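Local coordinates for protein host Factor for Q beta (Staphylococcus aureus, PDB 1KQ1) that forms a ring-shaped hexamer of the Sm-like family that binds RNA and regulates translation in many bacterial pathways, at residues 43-46 and 51-54; 7-12 and 37-42; 24-29 and 53-58. One frame throughout, in Å; residues are numbered along the deposited sequence.

Interaction 1: 43-46 and 51-54; sequences VVSL and KQHL
Leu46 and His53 form a hydrogen-bonded pair of an antiparallel beta hairpin, made by strands 43-48 and 51-56 of the Sm fold. The short segments run almost exactly antiparallel, at 174°, with their axes 4.8 Å apart. Leu46 N donates to His53 O at 2.8 Å with an N-H...O angle of 173°. His53 N returns a bond to Leu46 O, also 2.8 Å. The next pair along, Ser45 with Leu54, is non-hydrogen-bonded, and here the CA of Ser45 makes a CA-H...O contact of 3.5 Å to His53 O.

Val43 is packed against Leu54 on the same face of the sheet as Ser45. The CD1 branch of Leu54 meets Val43 CB at 3.8 Å and lies equally near Val43 CG2. Leu54 has CG anti to its backbone N (chi1 180°), and its second torsion swings CD1 back over the valine. Gln52 is bent at its second torsion, about CB-CG, which brings the amide back toward Ser45; Gln52 NE2 lies 2.6 Å from Ser45 OG.

His53 ND1 bonds Thr64 OG1 of the second subunit, and His53 and Leu54 pair with a strand of that subunit. The backbone groups of Leu46 and His53 thus satisfy each other and Val43 and Leu54 are buried, while the far edge of 51-56 is left to pair with the second subunit.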
loop_
_atom_site.group_PDB
_atom_site.type_symbol
_atom_site.label_atom_id
_atom_site.label_comp_id
_atom_site.label_asym_id
_atom_site.label_seq_id
_atom_site.Cartn_x
_atom_site.Cartn_y
_atom_site.Cartn_z
ATOM N N VAL C 43 15.603 3.076 2.076
ATOM C CA VAL C 43 15.475 4.486 1.780
ATOM C C VAL C 43 16.385 4.995 0.683
ATOM O O VAL C 43 17.308 4.315 0.250
ATOM C CB VAL C 43 15.719 5.356 3.050
ATOM C CG1 VAL C 43 14.713 4.950 4.162
ATOM C CG2 VAL C 43 17.148 5.141 3.589
ATOM N N VAL C 44 16.039 6.187 0.212
ATOM C CA VAL C 44 16.811 6.879 -0.799
ATOM C C VAL C 44 16.971 8.307 -0.296
ATOM O O VAL C 44 15.998 8.954 0.119
ATOM C CB VAL C 44 16.094 6.895 -2.157
ATOM C CG1 VAL C 44 16.898 7.780 -3.187
ATOM C CG2 VAL C 44 15.909 5.507 -2.688
ATOM N N SER C 45 18.207 8.797 -0.293
ATOM C CA SER C 45 18.490 10.150 0.132
ATOM C C SER C 45 18.554 11.018 -1.119
ATOM O O SER C 45 19.457 10.826 -1.951
ATOM C CB SER C 45 19.829 10.190 0.878
ATOM O OG SER C 45 20.074 11.507 1.336
ATOM N N LEU C 46 17.633 11.975 -1.258
ATOM C CA LEU C 46 17.555 12.795 -2.471
ATOM C C LEU C 46 17.844 14.236 -2.141
ATOM O O LEU C 46 17.188 14.823 -1.302
ATOM C CB LEU C 46 16.166 12.665 -3.133
ATOM C CG LEU C 46 15.986 13.244 -4.547
ATOM C CD1 LEU C 46 16.690 12.319 -5.546
ATOM C CD2 LEU C 46 14.514 13.402 -4.865
ATOM N N LYS C 51 16.203 21.648 -0.549
ATOM C CA LYS C 51 15.588 20.613 0.283
ATOM C C LYS C 51 16.370 19.295 0.299
ATOM O O LYS C 51 16.993 18.923 -0.694
ATOM C CB LYS C 51 14.162 20.318 -0.226
ATOM C CG LYS C 51 13.224 21.509 -0.268
ATOM C CD LYS C 51 12.353 21.569 0.966
ATOM C CE LYS C 51 11.344 22.710 0.873
ATOM N NZ LYS C 51 12.009 24.046 0.865
ATOM N N GLN C 52 16.365 18.605 1.436
ATOM C CA GLN C 52 17.009 17.290 1.507
ATOM C C GLN C 52 15.852 16.359 1.828
ATOM O O GLN C 52 15.078 16.620 2.754
ATOM C CB GLN C 52 18.084 17.249 2.598
ATOM C CG GLN C 52 18.667 15.871 2.928
ATOM C CD GLN C 52 19.354 15.194 1.760
ATOM O OE1 GLN C 52 20.074 15.829 0.987
ATOM N NE2 GLN C 52 19.150 13.889 1.641
ATOM N N HIS C 53 15.714 15.286 1.054
ATOM C CA HIS C 53 14.614 14.361 1.294
ATOM C C HIS C 53 15.098 12.967 1.606
ATOM O O HIS C 53 15.999 12.424 0.944
ATOM C CB HIS C 53 13.731 14.222 0.066
ATOM C CG HIS C 53 13.296 15.515 -0.549
ATOM N ND1 HIS C 53 12.219 16.230 -0.073
ATOM C CD2 HIS C 53 13.713 16.160 -1.663
ATOM C CE1 HIS C 53 11.990 17.259 -0.866
ATOM N NE2 HIS C 53 12.881 17.240 -1.840
ATOM N N LEU C 54 14.488 12.340 2.598
ATOM C CA LEU C 54 14.805 10.949 2.905
ATOM C C LEU C 54 13.483 10.238 2.514
ATOM O O LEU C 54 12.458 10.425 3.184
ATOM C CB LEU C 54 15.067 10.751 4.395
ATOM C CG LEU C 54 15.393 9.316 4.763
ATOM C CD1 LEU C 54 16.693 8.901 4.012
ATOM C CD2 LEU C 54 15.547 9.214 6.281
#

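Interaction 2: 7-12 and 37-42; sequences IQDKAL and EEYDKY
Tyr39 lays its ring against Leu12 and Asp9 of the N-terminal helix. The contact joins this helix to the sheet of the Sm fold, near the end of strand 31-39. At the start of segment 37-42, Glu37 and Glu38 belong to the strand and are backbone-bonded to Ser45 on the neighbouring strand 43-48.

Tyr39 comes next and carries the contact. Its CG sits between the backbone N and the carbonyl carbon (chi1 69°), which sends the ring toward the helix. Leu12 CB lies over one ring face, 3.8 Å from the ring centroid and 16° off the normal. This is a CH-pi contact. The nearest ring atom to Leu12 CB is Tyr39 CE2, at 3.7 Å. Leu12 CD1 stands over the same face, 4.1 Å from Tyr39 CD1. The carboxylate of Asp9 approaches obliquely, its plane 23° from that of the ring, with Asp9 OD2 3.5 Å from Tyr39 CE1. Tyr39 OH bonds Glu13 on the helix, which ties the ring end to it. Asn6, just before the helix, bonds Asp9 OD1 and holds the carboxylate.

After Tyr39 the strand gives way to a turn. Asp40 points away from the helix. Lys41 follows, with its CG over one face of the Tyr42 ring. The segment ends in an Asx turn. Asp40 OD1 accepts from both Val43 N and Tyr42 N; the Tyr42 N to Asp40 OD1 bond is 2.7 Å and meets the oxygen from above the carboxylate plane.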
loop_
_atom_site.group_PDB
_atom_site.type_symbol
_atom_site.label_atom_id
_atom_site.label_comp_id
_atom_site.label_asym_id
_atom_site.label_seq_id
_atom_site.Cartn_x
_atom_site.Cartn_y
_atom_site.Cartn_z
ATOM N N ILE C 7 18.905 -5.264 -11.889
ATOM C CA ILE C 7 18.933 -4.053 -12.663
ATOM C C ILE C 7 18.623 -2.827 -11.826
ATOM O O ILE C 7 18.973 -1.704 -12.212
ATOM C CB ILE C 7 17.975 -4.129 -13.895
ATOM C CG1 ILE C 7 16.520 -4.101 -13.445
ATOM C CG2 ILE C 7 18.283 -5.421 -14.735
ATOM C CD1 ILE C 7 15.590 -3.885 -14.620
ATOM N N GLN C 8 17.982 -3.031 -10.681
ATOM C CA GLN C 8 17.669 -1.891 -9.818
ATOM C C GLN C 8 18.923 -1.255 -9.223
ATOM O O GLN C 8 19.118 -0.041 -9.273
ATOM C CB GLN C 8 16.728 -2.315 -8.692
ATOM C CG GLN C 8 16.424 -1.188 -7.704
ATOM C CD GLN C 8 15.599 -1.588 -6.461
ATOM O OE1 GLN C 8 15.382 -0.748 -5.561
ATOM N NE2 GLN C 8 15.115 -2.834 -6.413
ATOM N N ASP C 9 19.796 -2.065 -8.631
ATOM C CA ASP C 9 20.976 -1.483 -8.067
ATOM C C ASP C 9 21.944 -0.998 -9.123
ATOM O O ASP C 9 22.700 -0.091 -8.875
ATOM C CB ASP C 9 21.646 -2.465 -7.121
ATOM C CG ASP C 9 20.891 -2.584 -5.831
ATOM O OD1 ASP C 9 20.792 -3.677 -5.289
ATOM O OD2 ASP C 9 20.367 -1.555 -5.351
ATOM N N LYS C 10 21.963 -1.642 -10.275
ATOM C CA LYS C 10 22.812 -1.146 -11.340
ATOM C C LYS C 10 22.373 0.286 -11.681
ATOM O O LYS C 10 23.206 1.173 -11.824
ATOM C CB LYS C 10 22.703 -2.041 -12.573
ATOM C CG LYS C 10 23.536 -1.514 -13.757
ATOM C CD LYS C 10 23.586 -2.481 -14.941
ATOM C CE LYS C 10 24.495 -1.950 -16.063
ATOM N NZ LYS C 10 23.911 -0.778 -16.775
ATOM N N ALA C 11 21.055 0.510 -11.760
ATOM C CA ALA C 11 20.571 1.843 -12.110
ATOM C C ALA C 11 20.833 2.834 -11.000
ATOM O O ALA C 11 21.346 3.931 -11.244
ATOM C CB ALA C 11 19.079 1.803 -12.434
ATOM N N LEU C 12 20.517 2.479 -9.755
ATOM C CA LEU C 12 20.708 3.412 -8.662
ATOM C C LEU C 12 22.131 3.773 -8.406
ATOM O O LEU C 12 22.451 4.910 -8.063
ATOM C CB LEU C 12 20.074 2.898 -7.342
ATOM C CG LEU C 12 18.572 2.625 -7.474
ATOM C CD1 LEU C 12 18.021 2.051 -6.183
ATOM C CD2 LEU C 12 17.829 3.907 -7.851
ATOM N N GLU C 37 22.008 10.832 -3.371
ATOM C CA GLU C 37 23.277 10.891 -2.657
ATOM C C GLU C 37 23.650 9.558 -2.072
ATOM O O GLU C 37 24.836 9.184 -2.056
ATOM C CB GLU C 37 23.216 11.921 -1.535
ATOM C CG GLU C 37 22.997 13.326 -2.040
ATOM C CD GLU C 37 24.068 13.757 -3.025
ATOM O OE1 GLU C 37 25.205 13.248 -2.918
ATOM O OE2 GLU C 37 23.772 14.603 -3.896
ATOM N N GLU C 38 22.662 8.836 -1.560
ATOM C CA GLU C 38 22.898 7.529 -0.988
ATOM C C GLU C 38 21.579 6.799 -1.001
ATOM O O GLU C 38 20.531 7.423 -1.148
ATOM C CB GLU C 38 23.340 7.659 0.470
ATOM C CG GLU C 38 24.449 8.637 0.726
ATOM C CD GLU C 38 24.722 8.792 2.199
ATOM O OE1 GLU C 38 24.954 7.760 2.872
ATOM O OE2 GLU C 38 24.704 9.946 2.681
ATOM N N TYR C 39 21.634 5.483 -0.837
ATOM C CA TYR C 39 20.412 4.683 -0.787
ATOM C C TYR C 39 20.734 3.342 -0.157
ATOM O O TYR C 39 21.906 2.939 -0.083
ATOM C CB TYR C 39 19.868 4.485 -2.213
ATOM C CG TYR C 39 20.732 3.591 -3.092
ATOM C CD1 TYR C 39 20.612 2.208 -3.038
ATOM C CD2 TYR C 39 21.736 4.130 -3.909
ATOM C CE1 TYR C 39 21.454 1.372 -3.752
ATOM C CE2 TYR C 39 22.598 3.272 -4.632
ATOM C CZ TYR C 39 22.445 1.909 -4.545
ATOM O OH TYR C 39 23.273 1.045 -5.280
ATOM N N ASP C 40 19.709 2.655 0.339
ATOM C CA ASP C 40 19.917 1.309 0.846
ATOM C C ASP C 40 18.631 0.526 0.616
ATOM O O ASP C 40 17.782 0.963 -0.175
ATOM C CB ASP C 40 20.354 1.305 2.320
ATOM C CG ASP C 40 19.293 1.851 3.290
ATOM O OD1 ASP C 40 18.080 1.942 2.941
ATOM O OD2 ASP C 40 19.680 2.178 4.440
ATOM N N LYS C 41 18.456 -0.612 1.284
ATOM C CA LYS C 41 17.261 -1.395 1.012
ATOM C C LYS C 41 15.960 -0.710 1.370
ATOM O O LYS C 41 14.924 -1.108 0.860
ATOM C CB LYS C 41 17.295 -2.739 1.744
ATOM C CG LYS C 41 16.023 -3.539 1.547
ATOM C CD LYS C 41 15.778 -3.822 0.073
ATOM C CE LYS C 41 14.300 -4.009 -0.203
ATOM N NZ LYS C 41 13.633 -2.708 -0.483
ATOM N N TYR C 42 16.000 0.308 2.201
ATOM C CA TYR C 42 14.722 0.897 2.602
ATOM C C TYR C 42 14.519 2.331 2.217
ATOM O O TYR C 42 13.362 2.762 2.062
ATOM C CB TYR C 42 14.551 0.808 4.115
ATOM C CG TYR C 42 14.487 -0.598 4.615
ATOM C CD1 TYR C 42 13.566 -1.495 4.079
ATOM C CD2 TYR C 42 15.359 -1.047 5.598
ATOM C CE1 TYR C 42 13.513 -2.815 4.505
ATOM C CE2 TYR C 42 15.316 -2.375 6.035
ATOM C CZ TYR C 42 14.389 -3.251 5.480
ATOM O OH TYR C 42 14.336 -4.569 5.893
#

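Interaction 3: 24-29 and 53-58; sequences VFFLNG and HLIYKH
Phe26 and Ile55 form the tight part of this contact between strands 21-26 and 51-56, which are not neighbours in the sheet. They meet because the Sm sheet is strongly bent. Their side chains cross at about a right angle. Ile55 CG2 meets the ring obliquely, 3.5 Å from Phe26 CE1, and Ile55 CD1 lies 4.0 Å from Phe26 CZ. The isoleucine has CG2 anti to its backbone N and CG1 anti to the carbonyl carbon (chi1 -58°), so that both branches are turned to the phenylalanine. Val24 packs more loosely, its CG1 4.3 Å from Ile55 CD1. The same Val24 CG1 also lies over one face of the Phe26 ring.

The other end is looser and partly exposed. Leu27 opens out of the strand into a type I turn closed by Gly29 N to Phe26 O. It touches only the backbone of 53-58, with Leu27 CD1 3.5 Å from His58 O. His58 points its CB away from 24-29, and its NE2 bonds Ile60 O of the second subunit.

With Val24, Phe26 and Ile55 at its centre, the contact is mainly apolar, while His58 NE2 finds its partner in the second subunit.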
loop_
_atom_site.group_PDB
_atom_site.type_symbol
_atom_site.label_atom_id
_atom_site.label_comp_id
_atom_site.label_asym_id
_atom_site.label_seq_id
_atom_site.Cartn_x
_atom_site.Cartn_y
_atom_site.Cartn_z
ATOM N N VAL C 24 11.729 11.324 -9.121
ATOM C CA VAL C 24 11.140 10.215 -8.372
ATOM C C VAL C 24 9.622 10.436 -8.333
ATOM O O VAL C 24 9.160 11.528 -7.877
ATOM C CB VAL C 24 11.661 10.226 -6.937
ATOM C CG1 VAL C 24 10.951 9.131 -6.075
ATOM C CG2 VAL C 24 13.163 9.986 -6.915
ATOM N N PHE C 25 8.855 9.474 -8.840
ATOM C CA PHE C 25 7.407 9.557 -8.745
ATOM C C PHE C 25 6.989 8.699 -7.599
ATOM O O PHE C 25 7.526 7.603 -7.395
ATOM C CB PHE C 25 6.726 9.064 -10.019
ATOM C CG PHE C 25 6.817 10.034 -11.136
ATOM C CD1 PHE C 25 5.747 10.849 -11.432
ATOM C CD2 PHE C 25 7.976 10.105 -11.882
ATOM C CE1 PHE C 25 5.825 11.755 -12.500
ATOM C CE2 PHE C 25 8.071 11.008 -12.955
ATOM C CZ PHE C 25 6.983 11.827 -13.254
ATOM N N PHE C 26 6.017 9.199 -6.837
ATOM C CA PHE C 26 5.508 8.462 -5.656
ATOM C C PHE C 26 4.232 7.683 -5.946
ATOM O O PHE C 26 3.624 7.850 -6.988
ATOM C CB PHE C 26 5.269 9.499 -4.544
ATOM C CG PHE C 26 6.511 10.140 -4.060
ATOM C CD1 PHE C 26 7.199 9.585 -2.982
ATOM C CD2 PHE C 26 7.013 11.284 -4.693
ATOM C CE1 PHE C 26 8.395 10.180 -2.539
ATOM C CE2 PHE C 26 8.213 11.881 -4.257
ATOM C CZ PHE C 26 8.890 11.314 -3.180
ATOM N N LEU C 27 3.788 6.855 -4.990
ATOM C CA LEU C 27 2.570 6.094 -5.193
ATOM C C LEU C 27 1.377 6.963 -5.475
ATOM O O LEU C 27 0.482 6.527 -6.204
ATOM C CB LEU C 27 2.238 5.237 -3.976
ATOM C CG LEU C 27 3.268 4.217 -3.523
ATOM C CD1 LEU C 27 2.653 3.373 -2.373
ATOM C CD2 LEU C 27 3.642 3.334 -4.679
ATOM N N ASN C 28 1.338 8.177 -4.910
ATOM C CA ASN C 28 0.187 9.020 -5.180
ATOM C C ASN C 28 0.302 9.820 -6.476
ATOM O O ASN C 28 -0.594 10.629 -6.771
ATOM C CB ASN C 28 -0.059 9.968 -3.997
ATOM C CG ASN C 28 0.882 11.153 -3.986
ATOM O OD1 ASN C 28 2.038 11.074 -4.409
ATOM N ND2 ASN C 28 0.386 12.285 -3.485
ATOM N N GLY C 29 1.373 9.610 -7.248
ATOM C CA GLY C 29 1.552 10.326 -8.505
ATOM C C GLY C 29 2.321 11.627 -8.470
ATOM O O GLY C 29 2.623 12.185 -9.542
ATOM N N HIS C 53 15.714 15.286 1.054
ATOM C CA HIS C 53 14.614 14.361 1.294
ATOM C C HIS C 53 15.098 12.967 1.606
ATOM O O HIS C 53 15.999 12.424 0.944
ATOM C CB HIS C 53 13.731 14.222 0.066
ATOM C CG HIS C 53 13.296 15.515 -0.549
ATOM N ND1 HIS C 53 12.219 16.230 -0.073
ATOM C CD2 HIS C 53 13.713 16.160 -1.663
ATOM C CE1 HIS C 53 11.990 17.259 -0.866
ATOM N NE2 HIS C 53 12.881 17.240 -1.840
ATOM N N LEU C 54 14.488 12.340 2.598
ATOM C CA LEU C 54 14.805 10.949 2.905
ATOM C C LEU C 54 13.483 10.238 2.514
ATOM O O LEU C 54 12.458 10.425 3.184
ATOM C CB LEU C 54 15.067 10.751 4.395
ATOM C CG LEU C 54 15.393 9.316 4.763
ATOM C CD1 LEU C 54 16.693 8.901 4.012
ATOM C CD2 LEU C 54 15.547 9.214 6.281
ATOM N N ILE C 55 13.539 9.438 1.455
ATOM C CA ILE C 55 12.344 8.804 0.856
ATOM C C ILE C 55 12.289 7.333 1.109
ATOM O O ILE C 55 13.305 6.618 0.983
ATOM C CB ILE C 55 12.378 9.033 -0.675
ATOM C CG1 ILE C 55 12.423 10.535 -1.008
ATOM C CG2 ILE C 55 11.184 8.406 -1.310
ATOM C CD1 ILE C 55 12.789 10.792 -2.531
ATOM N N TYR C 56 11.121 6.845 1.515
ATOM C CA TYR C 56 11.009 5.411 1.665
ATOM C C TYR C 56 10.755 4.738 0.315
ATOM O O TYR C 56 9.866 5.146 -0.460
ATOM C CB TYR C 56 9.859 4.995 2.624
ATOM C CG TYR C 56 10.173 5.158 4.078
ATOM C CD1 TYR C 56 11.131 4.366 4.700
ATOM C CD2 TYR C 56 9.510 6.125 4.828
ATOM C CE1 TYR C 56 11.431 4.558 6.043
ATOM C CE2 TYR C 56 9.796 6.306 6.188
ATOM C CZ TYR C 56 10.766 5.516 6.766
ATOM O OH TYR C 56 11.105 5.728 8.090
ATOM N N LYS C 57 11.548 3.689 0.016
ATOM C CA LYS C 57 11.308 2.990 -1.230
ATOM C C LYS C 57 9.878 2.454 -1.327
ATOM O O LYS C 57 9.319 2.321 -2.425
ATOM C CB LYS C 57 12.302 1.814 -1.406
ATOM C CG LYS C 57 13.676 2.196 -1.942
ATOM C CD LYS C 57 14.478 0.903 -2.201
ATOM C CE LYS C 57 15.824 1.166 -2.899
ATOM N NZ LYS C 57 16.649 -0.116 -3.107
ATOM N N HIS C 58 9.256 2.133 -0.179
ATOM C CA HIS C 58 7.901 1.620 -0.255
ATOM C C HIS C 58 6.927 2.639 -0.830
ATOM O O HIS C 58 5.839 2.255 -1.287
ATOM C CB HIS C 58 7.401 1.087 1.123
ATOM C CG HIS C 58 7.302 2.119 2.214
ATOM N ND1 HIS C 58 7.884 1.924 3.452
ATOM C CD2 HIS C 58 6.625 3.292 2.297
ATOM C CE1 HIS C 58 7.582 2.936 4.248
ATOM N NE2 HIS C 58 6.821 3.787 3.574
#

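Overall arrangement
From the N terminus, the chain first runs through the helix that opens interaction 2, then strand 21-26, which opens interaction 3. Interaction 2 closes at 37-42 and brings the helix onto the sheet. Interaction 1 then opens at 43-46 and closes the hairpin at 51-54 after a short connection. Interaction 3 closes last, at 53-58. Interactions 2 and 3 cross along the chain, whereas 2 and 1 follow in series; interaction 1 lies inside the span of interaction 3 and ends on the same strand, sharing His53 and Leu54. Lys57 links 2 to 3 by bonding Gln8 through NZ and Tyr42 through its backbone. Together they tie helix, bent sheet and subunit-facing strand into one small domain.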